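Local structure of tumor necrosis factor receptor superfamily member 16 (Rattus norvegicus, 1SG1) at residues L137-C142 against R150-W155; G24-C29 against Q33-P38; Y83-D88 against C94-V99. The protein serves as a low-affinity receptor for nerve growth factor and probably other neurotrophins, which its elongated, cysteine-rich extracellular region recognises. All coordinates share one frame; numbering follows the deposited sequence.

Contact 1 of 3, residues L137-C142 against R150-W155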
loop_
_atom_site.group_PDB
_atom_site.type_symbol
_atom_site.label_atom_id
_atom_site.label_comp_id
_atom_site.label_asym_id
_atom_site.label_seq_id
_atom_site.Cartn_x
_atom_site.Cartn_y
_atom_site.Cartn_z
ATOM N N LEU C 137 16.422 -22.400 0.504
ATOM C CA LEU C 137 15.387 -23.392 0.698
ATOM C C LEU C 137 15.882 -24.710 1.263
ATOM O O LEU C 137 17.067 -25.055 1.154
ATOM C CB LEU C 137 14.666 -23.640 -0.635
ATOM C CG LEU C 137 13.966 -22.429 -1.268
ATOM C CD1 LEU C 137 13.104 -22.905 -2.406
ATOM C CD2 LEU C 137 13.092 -21.731 -0.252
ATOM N N PRO C 138 14.984 -25.456 1.910
ATOM C CA PRO C 138 15.389 -26.743 2.469
ATOM C C PRO C 138 15.551 -27.782 1.363
ATOM O O PRO C 138 14.700 -27.924 0.495
ATOM C CB PRO C 138 14.266 -27.062 3.474
ATOM C CG PRO C 138 13.101 -26.331 2.955
ATOM C CD PRO C 138 13.699 -25.024 2.479
ATOM N N CYS C 139 16.672 -28.485 1.395
ATOM C CA CYS C 139 16.990 -29.497 0.391
ATOM C C CYS C 139 15.957 -30.612 0.270
ATOM O O CYS C 139 15.307 -30.988 1.255
ATOM C CB CYS C 139 18.339 -30.149 0.698
ATOM S SG CYS C 139 19.863 -29.145 0.567
ATOM N N THR C 140 15.809 -31.134 -0.945
ATOM C CA THR C 140 14.924 -32.264 -1.183
ATOM C C THR C 140 15.702 -33.508 -0.741
ATOM O O THR C 140 16.879 -33.659 -1.060
ATOM C CB THR C 140 14.608 -32.445 -2.679
ATOM O OG1 THR C 140 13.599 -31.519 -3.080
ATOM C CG2 THR C 140 14.121 -33.859 -2.958
ATOM N N VAL C 141 15.054 -34.398 -0.003
ATOM C CA VAL C 141 15.731 -35.621 0.415
ATOM C C VAL C 141 15.243 -36.771 -0.459
ATOM O O VAL C 141 14.091 -37.190 -0.337
ATOM C CB VAL C 141 15.437 -35.961 1.883
ATOM C CG1 VAL C 141 16.272 -37.147 2.313
ATOM C CG2 VAL C 141 15.738 -34.769 2.760
ATOM N N CYS C 142 16.108 -37.258 -1.350
ATOM C CA CYS C 142 15.758 -38.366 -2.234
ATOM C C CYS C 142 15.421 -39.607 -1.429
ATOM O O CYS C 142 16.027 -39.877 -0.396
ATOM C CB CYS C 142 16.898 -38.735 -3.182
ATOM S SG CYS C 142 17.313 -37.602 -4.545
ATOM N N ARG C 150 21.828 -36.061 -8.512
ATOM C CA ARG C 150 22.661 -34.927 -8.152
ATOM C C ARG C 150 22.394 -34.634 -6.675
ATOM O O ARG C 150 21.254 -34.670 -6.238
ATOM C CB ARG C 150 22.299 -33.724 -9.027
ATOM C CG ARG C 150 23.033 -32.448 -8.666
ATOM C CD ARG C 150 22.827 -31.349 -9.713
ATOM N NE ARG C 150 23.709 -30.211 -9.455
ATOM C CZ ARG C 150 24.161 -29.383 -10.392
ATOM N NH1 ARG C 150 23.812 -29.563 -11.663
ATOM N NH2 ARG C 150 24.962 -28.375 -10.059
ATOM N N GLU C 151 23.446 -34.375 -5.907
ATOM C CA GLU C 151 23.299 -34.080 -4.485
ATOM C C GLU C 151 23.087 -32.602 -4.257
ATOM O O GLU C 151 23.393 -31.790 -5.110
ATOM C CB GLU C 151 24.531 -34.535 -3.712
ATOM C CG GLU C 151 25.822 -33.991 -4.275
ATOM C CD GLU C 151 27.024 -34.810 -3.865
ATOM O OE1 GLU C 151 27.391 -34.778 -2.665
ATOM O OE2 GLU C 151 27.595 -35.489 -4.750
ATOM N N CYS C 152 22.549 -32.264 -3.096
ATOM C CA CYS C 152 22.289 -30.886 -2.738
ATOM C C CYS C 152 23.569 -30.167 -2.334
ATOM O O CYS C 152 24.293 -30.644 -1.462
ATOM C CB CYS C 152 21.313 -30.824 -1.562
ATOM S SG CYS C 152 20.402 -29.257 -1.389
ATOM N N THR C 153 23.844 -29.043 -2.999
ATOM C CA THR C 153 24.978 -28.186 -2.667
ATOM C C THR C 153 24.357 -26.845 -2.341
ATOM O O THR C 153 23.161 -26.646 -2.545
ATOM C CB THR C 153 25.943 -27.983 -3.822
ATOM O OG1 THR C 153 25.228 -27.512 -4.973
ATOM C CG2 THR C 153 26.660 -29.282 -4.130
ATOM N N PRO C 154 25.148 -25.908 -1.813
ATOM C CA PRO C 154 24.501 -24.632 -1.520
ATOM C C PRO C 154 23.903 -23.903 -2.731
ATOM O O PRO C 154 23.146 -22.967 -2.562
ATOM C CB PRO C 154 25.608 -23.839 -0.819
ATOM C CG PRO C 154 26.868 -24.442 -1.350
ATOM C CD PRO C 154 26.550 -25.911 -1.366
ATOM N N TRP C 155 24.208 -24.342 -3.950
ATOM C CA TRP C 155 23.683 -23.669 -5.141
ATOM C C TRP C 155 22.715 -24.459 -6.018
ATOM O O TRP C 155 22.124 -23.917 -6.941
ATOM C CB TRP C 155 24.837 -23.122 -5.995
ATOM C CG TRP C 155 25.774 -24.146 -6.484
ATOM C CD1 TRP C 155 25.716 -24.817 -7.666
ATOM C CD2 TRP C 155 26.887 -24.678 -5.771
ATOM N NE1 TRP C 155 26.730 -25.744 -7.734
ATOM C CE2 TRP C 155 27.463 -25.677 -6.582
ATOM C CE3 TRP C 155 27.454 -24.409 -4.522
ATOM C CZ2 TRP C 155 28.576 -26.410 -6.181
ATOM C CZ3 TRP C 155 28.565 -25.141 -4.124
ATOM C CH2 TRP C 155 29.116 -26.127 -4.951
#

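Contact 2 of 3, residues G24-C29 against Q33-P38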
loop_
_atom_site.group_PDB
_atom_site.type_symbol
_atom_site.label_atom_id
_atom_site.label_comp_id
_atom_site.label_asym_id
_atom_site.label_seq_id
_atom_site.Cartn_x
_atom_site.Cartn_y
_atom_site.Cartn_z
ATOM N N GLY C 24 -4.540 27.876 1.175
ATOM C CA GLY C 24 -3.363 28.718 1.230
ATOM C C GLY C 24 -3.736 30.195 1.231
ATOM O O GLY C 24 -4.915 30.549 1.172
ATOM N N VAL C 25 -2.729 31.064 1.302
ATOM C CA VAL C 25 -2.957 32.505 1.304
ATOM C C VAL C 25 -2.848 33.098 -0.109
ATOM O O VAL C 25 -1.761 33.164 -0.684
ATOM C CB VAL C 25 -1.945 33.224 2.224
ATOM C CG1 VAL C 25 -2.182 34.725 2.200
ATOM C CG2 VAL C 25 -2.074 32.699 3.632
ATOM N N ALA C 26 -3.980 33.525 -0.663
ATOM C CA ALA C 26 -3.997 34.114 -1.992
ATOM C C ALA C 26 -3.218 35.429 -1.952
ATOM O O ALA C 26 -2.279 35.638 -2.724
ATOM C CB ALA C 26 -5.429 34.358 -2.433
ATOM N N GLN C 27 -3.597 36.309 -1.033
ATOM C CA GLN C 27 -2.934 37.599 -0.900
ATOM C C GLN C 27 -2.750 37.978 0.571
ATOM O O GLN C 27 -3.714 38.033 1.336
ATOM C CB GLN C 27 -3.739 38.666 -1.642
ATOM C CG GLN C 27 -3.216 40.081 -1.506
ATOM C CD GLN C 27 -4.146 41.077 -2.154
ATOM O OE1 GLN C 27 -4.256 41.138 -3.383
ATOM N NE2 GLN C 27 -4.840 41.855 -1.331
ATOM N N PRO C 28 -1.499 38.254 0.972
ATOM C CA PRO C 28 -1.099 38.624 2.334
ATOM C C PRO C 28 -1.832 39.797 2.956
ATOM O O PRO C 28 -1.973 40.857 2.340
ATOM C CB PRO C 28 0.402 38.880 2.199
ATOM C CG PRO C 28 0.541 39.334 0.788
ATOM C CD PRO C 28 -0.362 38.396 0.043
ATOM N N CYS C 29 -2.259 39.612 4.236
ATOM C CA CYS C 29 -2.973 40.652 4.946
ATOM C C CYS C 29 -2.081 41.871 5.158
ATOM O O CYS C 29 -1.002 41.789 5.747
ATOM C CB CYS C 29 -3.501 40.143 6.287
ATOM S SG CYS C 29 -2.294 40.044 7.647
ATOM N N GLN C 33 -7.955 42.302 5.465
ATOM C CA GLN C 33 -7.980 41.049 6.229
ATOM C C GLN C 33 -6.973 39.934 5.932
ATOM O O GLN C 33 -5.983 39.799 6.641
ATOM C CB GLN C 33 -9.384 40.444 6.173
ATOM C CG GLN C 33 -10.180 40.558 7.462
ATOM C CD GLN C 33 -9.434 40.010 8.667
ATOM O OE1 GLN C 33 -8.642 39.071 8.553
ATOM N NE2 GLN C 33 -9.694 40.589 9.838
ATOM N N THR C 34 -7.284 39.111 4.930
ATOM C CA THR C 34 -6.473 37.970 4.472
ATOM C C THR C 34 -7.322 37.241 3.456
ATOM O O THR C 34 -8.494 36.960 3.723
ATOM C CB THR C 34 -6.208 36.901 5.547
ATOM O OG1 THR C 34 -5.449 37.456 6.616
ATOM C CG2 THR C 34 -5.422 35.734 4.946
ATOM N N VAL C 35 -6.747 36.913 2.307
ATOM C CA VAL C 35 -7.505 36.178 1.308
ATOM C C VAL C 35 -6.965 34.754 1.137
ATOM O O VAL C 35 -5.830 34.536 0.707
ATOM C CB VAL C 35 -7.554 36.950 -0.041
ATOM C CG1 VAL C 35 -6.188 37.407 -0.418
ATOM C CG2 VAL C 35 -8.164 36.081 -1.135
ATOM N N CYS C 36 -7.808 33.792 1.509
ATOM C CA CYS C 36 -7.490 32.368 1.427
ATOM C C CYS C 36 -8.248 31.665 0.306
ATOM O O CYS C 36 -9.458 31.845 0.150
ATOM C CB CYS C 36 -7.875 31.665 2.729
ATOM S SG CYS C 36 -7.167 32.359 4.254
ATOM N N GLU C 37 -7.552 30.873 -0.462
ATOM C CA GLU C 37 -8.231 30.075 -1.469
ATOM C C GLU C 37 -7.747 28.631 -1.312
ATOM O O GLU C 37 -6.601 28.390 -0.950
ATOM C CB GLU C 37 -7.946 30.590 -2.884
ATOM C CG GLU C 37 -6.600 30.185 -3.455
ATOM C CD GLU C 37 -6.441 30.581 -4.917
ATOM O OE1 GLU C 37 -6.185 31.774 -5.197
ATOM O OE2 GLU C 37 -6.583 29.695 -5.789
ATOM N N PRO C 38 -8.641 27.654 -1.544
ATOM C CA PRO C 38 -8.295 26.235 -1.430
ATOM C C PRO C 38 -7.162 25.794 -2.360
ATOM O O PRO C 38 -7.011 26.322 -3.455
ATOM C CB PRO C 38 -9.613 25.543 -1.766
ATOM C CG PRO C 38 -10.620 26.470 -1.194
ATOM C CD PRO C 38 -10.102 27.819 -1.659
#

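Contact 3 of 3, residues Y83-D88 against C94-V99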
loop_
_atom_site.group_PDB
_atom_site.type_symbol
_atom_site.label_atom_id
_atom_site.label_comp_id
_atom_site.label_asym_id
_atom_site.label_seq_id
_atom_site.Cartn_x
_atom_site.Cartn_y
_atom_site.Cartn_z
ATOM N N TYR C 83 10.689 0.146 -6.751
ATOM C CA TYR C 83 10.796 -1.252 -6.333
ATOM C C TYR C 83 12.195 -1.861 -6.375
ATOM O O TYR C 83 12.702 -2.333 -5.352
ATOM C CB TYR C 83 9.844 -2.129 -7.149
ATOM C CG TYR C 83 9.889 -3.608 -6.787
ATOM C CD1 TYR C 83 9.419 -4.579 -7.682
ATOM C CD2 TYR C 83 10.439 -4.044 -5.577
ATOM C CE1 TYR C 83 9.506 -5.936 -7.383
ATOM C CE2 TYR C 83 10.533 -5.399 -5.271
ATOM C CZ TYR C 83 10.067 -6.341 -6.175
ATOM O OH TYR C 83 10.170 -7.683 -5.881
ATOM N N GLY C 84 12.828 -1.864 -7.537
ATOM C CA GLY C 84 14.148 -2.471 -7.610
ATOM C C GLY C 84 15.339 -1.766 -6.981
ATOM O O GLY C 84 16.463 -2.225 -7.127
ATOM N N TYR C 85 15.112 -0.673 -6.268
ATOM C CA TYR C 85 16.216 0.070 -5.672
ATOM C C TYR C 85 15.957 0.416 -4.232
ATOM O O TYR C 85 14.880 0.176 -3.727
ATOM C CB TYR C 85 16.463 1.380 -6.437
ATOM C CG TYR C 85 16.446 1.247 -7.940
ATOM C CD1 TYR C 85 15.256 0.965 -8.622
ATOM C CD2 TYR C 85 17.616 1.390 -8.682
ATOM C CE1 TYR C 85 15.239 0.830 -10.011
ATOM C CE2 TYR C 85 17.615 1.258 -10.062
ATOM C CZ TYR C 85 16.425 0.978 -10.725
ATOM O OH TYR C 85 16.422 0.852 -12.098
ATOM N N TYR C 86 16.969 0.994 -3.592
ATOM C CA TYR C 86 16.906 1.444 -2.203
ATOM C C TYR C 86 17.632 2.796 -2.155
ATOM O O TYR C 86 18.411 3.098 -3.029
ATOM C CB TYR C 86 17.603 0.435 -1.276
ATOM C CG TYR C 86 19.111 0.450 -1.359
ATOM C CD1 TYR C 86 19.878 1.073 -0.376
ATOM C CD2 TYR C 86 19.774 -0.142 -2.432
ATOM C CE1 TYR C 86 21.271 1.103 -0.455
ATOM C CE2 TYR C 86 21.162 -0.115 -2.525
ATOM C CZ TYR C 86 21.910 0.505 -1.533
ATOM O OH TYR C 86 23.288 0.504 -1.613
ATOM N N GLN C 87 17.379 3.599 -1.131
ATOM C CA GLN C 87 18.019 4.901 -1.013
ATOM C C GLN C 87 19.307 4.858 -0.220
ATOM O O GLN C 87 19.328 4.392 0.913
ATOM C CB GLN C 87 17.053 5.905 -0.370
ATOM C CG GLN C 87 17.685 7.237 0.035
ATOM C CD GLN C 87 16.681 8.394 0.065
ATOM O OE1 GLN C 87 15.616 8.299 0.682
ATOM N NE2 GLN C 87 17.028 9.497 -0.601
ATOM N N ASP C 88 20.385 5.340 -0.829
ATOM C CA ASP C 88 21.678 5.384 -0.159
ATOM C C ASP C 88 21.625 6.550 0.835
ATOM O O ASP C 88 21.332 7.688 0.462
ATOM C CB ASP C 88 22.795 5.582 -1.188
ATOM C CG ASP C 88 24.169 5.631 -0.557
ATOM O OD1 ASP C 88 24.431 6.578 0.211
ATOM O OD2 ASP C 88 24.986 4.729 -0.825
ATOM N N CYS C 94 19.215 6.763 -5.370
ATOM C CA CYS C 94 18.669 5.420 -5.447
ATOM C C CYS C 94 19.671 4.505 -6.118
ATOM O O CYS C 94 20.125 4.761 -7.234
ATOM C CB CYS C 94 17.365 5.381 -6.237
ATOM S SG CYS C 94 15.983 6.286 -5.495
ATOM N N GLU C 95 20.004 3.434 -5.408
ATOM C CA GLU C 95 20.952 2.423 -5.863
ATOM C C GLU C 95 20.193 1.110 -6.071
ATOM O O GLU C 95 19.269 0.801 -5.327
ATOM C CB GLU C 95 22.050 2.246 -4.808
ATOM C CG GLU C 95 23.473 2.503 -5.304
ATOM C CD GLU C 95 23.691 3.920 -5.793
ATOM O OE1 GLU C 95 23.175 4.256 -6.878
ATOM O OE2 GLU C 95 24.373 4.701 -5.093
ATOM N N ALA C 96 20.555 0.347 -7.090
ATOM C CA ALA C 96 19.868 -0.915 -7.323
ATOM C C ALA C 96 20.165 -1.863 -6.169
ATOM O O ALA C 96 21.298 -1.935 -5.695
ATOM C CB ALA C 96 20.311 -1.536 -8.632
ATOM N N CYS C 97 19.127 -2.564 -5.715
ATOM C CA CYS C 97 19.249 -3.521 -4.627
ATOM C C CYS C 97 20.344 -4.550 -4.921
ATOM O O CYS C 97 20.603 -4.881 -6.074
ATOM C CB CYS C 97 17.931 -4.273 -4.448
ATOM S SG CYS C 97 16.507 -3.318 -3.841
ATOM N N SER C 98 20.993 -5.058 -3.885
ATOM C CA SER C 98 21.996 -6.079 -4.114
ATOM C C SER C 98 21.224 -7.373 -4.319
ATOM O O SER C 98 20.062 -7.478 -3.926
ATOM C CB SER C 98 22.935 -6.211 -2.912
ATOM O OG SER C 98 23.911 -5.183 -2.911
ATOM N N VAL C 99 21.853 -8.349 -4.963
ATOM C CA VAL C 99 21.191 -9.630 -5.203
ATOM C C VAL C 99 21.906 -10.738 -4.467
ATOM O O VAL C 99 23.121 -10.720 -4.345
ATOM C CB VAL C 99 21.141 -10.007 -6.721
ATOM C CG1 VAL C 99 21.341 -8.765 -7.587
ATOM C CG2 VAL C 99 22.188 -11.061 -7.044
#

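Contact 1 of 3, residues L137-C142 against R150-W155
Cys139 and Cys152 are joined by a disulfide that carries this contact alone, the two segments otherwise standing apart. Starting from Cys139, CB already faces the partner segment and lies 3.8 Å from Cys152 CB. At the next atom the side chain turns with SG opposite the carbonyl carbon and next to the backbone N (chi1 -67°), and this brings SG of Cys139 to SG of Cys152 at 2.0 Å. Across the S-S bond the torsion is -83°, close to the perpendicular twist that a relaxed disulfide prefers and left-handed in sense. Cys152 arrives with the other geometry, its SG roughly opposite the backbone N (chi1 -158°), and the linked CA atoms of Cys139 and Cys152 end up 6.3 Å apart.

Just beyond the bridge, Thr153 OG1 sits over the centre of the Trp155 ring. Cys142 makes a second disulfide, to Cys160, so that two interlaced bridges hold the loops, as in the B2-type module of TNF receptors. No helix borders the site; the Cys139 backbone bonds to Gly124, and strand 137-138, which pairs antiparallel with strand 125-126, leads into the bridge while packing against aromatic side chains of another protein's chain.

Contact 2 of 3, residues G24-C29 against Q33-P38
The flat groups that meet between Gly24-Ala26 and Val35-Glu37 are peptide planes, and they join the strands of a short antiparallel beta hairpin interrupted by a classic beta bulge. Ala26 N lies in the carbonyl plane of Val35, but its modelled separation of 2.5 Å from Val35 O is shorter than such a bond allows, so the exact length is doubtful. The outer pair is skewed: Gly24 N reaches Glu37 O at 3.0 Å, and Glu37 N returns to Gly24 O at 3.1 Å, each donor standing nearly 30° off the plane of its acceptor. Gly24 O also receives the CA-H of Cys36, so this buried carbonyl is approached by two donors of unequal strength.

At the bulge, Ala26 and Gln27 together face Val35, and the register moves by one residue; beyond it, Val35 N makes a weak bond to Gln27 O. Side chains sort onto two faces. Gln27, Val35 and Glu37 occupy one, at the surface, whereas Val25 and Cys36 occupy the other, which looks toward the loop bearing Cys19. Cys36 is tied to Cys19, and Cys29 to Cys16, so two disulfides fasten the hairpin to the preceding chain, the pattern of a B-type module in TNF-receptor cysteine-rich repeats. Thr34 OG1 bonds to Lys17 O there.

On the surface face Val35 CG2 points opposite its backbone N, which carries it to 3.5 Å from Ala26 CB, while Glu37 OE1 approaches that same methyl at 3.9 Å.

Contact 3 of 3, residues Y83-D88 against C94-V99
Tyr86 leans across the neighbouring strand onto Glu95, ring and carboxylate planes standing almost perpendicular at 87°. The lean comes from a first torsion of 74°, which sets CG of Tyr86 between its own backbone N and carbonyl carbon and swings the ring inward over the pairing. Its CE2 then meets Glu95 CB at 3.4 Å, and Ala96 O lies in the ring plane at the edge, 3.7 Å from Tyr86 CE2. The Tyr86 side chain also touches Asn115.

Tyr85, one residue earlier, departs from its partner Ala96: their side chains diverge, yet the ring stays alongside the chain, Tyr85 CD2 coming within 3.5 Å of Ala96 CA. The Tyr85 side chain also packs on Leu64. Between the strands the backbones exchange two straight bonds of 2.9 Å, Tyr86 N to Glu95 O and Glu95 N to Tyr86 O, and Cys97 N adds a third, 3.0 Å from Gly84 O. The carboxylates of Asp88 and Glu95 approach at 4.3 Å between OD2 and OE2, a probably unfavourable pairing; Asp88 OD1 takes the backbone NH of Thr91.

Strands 85-87 and 94-96 thus form an antiparallel hairpin whose second strand is tied through Cys94 to Cys81, ahead of the first strand, and Cys97, bridged to Cys110, opens the next module: the A1-to-B2 succession of a TNF-receptor cysteine-rich repeat.

Along the chain the order is contact 2, contact 3, contact 1, each closing before the next opens, and the spacing follows the sequence. Centres of contacts 2 and 3 lie 43 Å apart, those of contacts 3 and 1 30 Å, and those of contacts 2 and 1 70 Å; the last is nearly the sum of the others, as expected of an almost straight rod. Contacts 1 and 2 sit on opposite sides of the chain's centre, and none of the three touches another. Each has its own two-stranded sheet or strand end and its own disulfides, so the receptor is built from serial, locally braced repeats rather than around one common core.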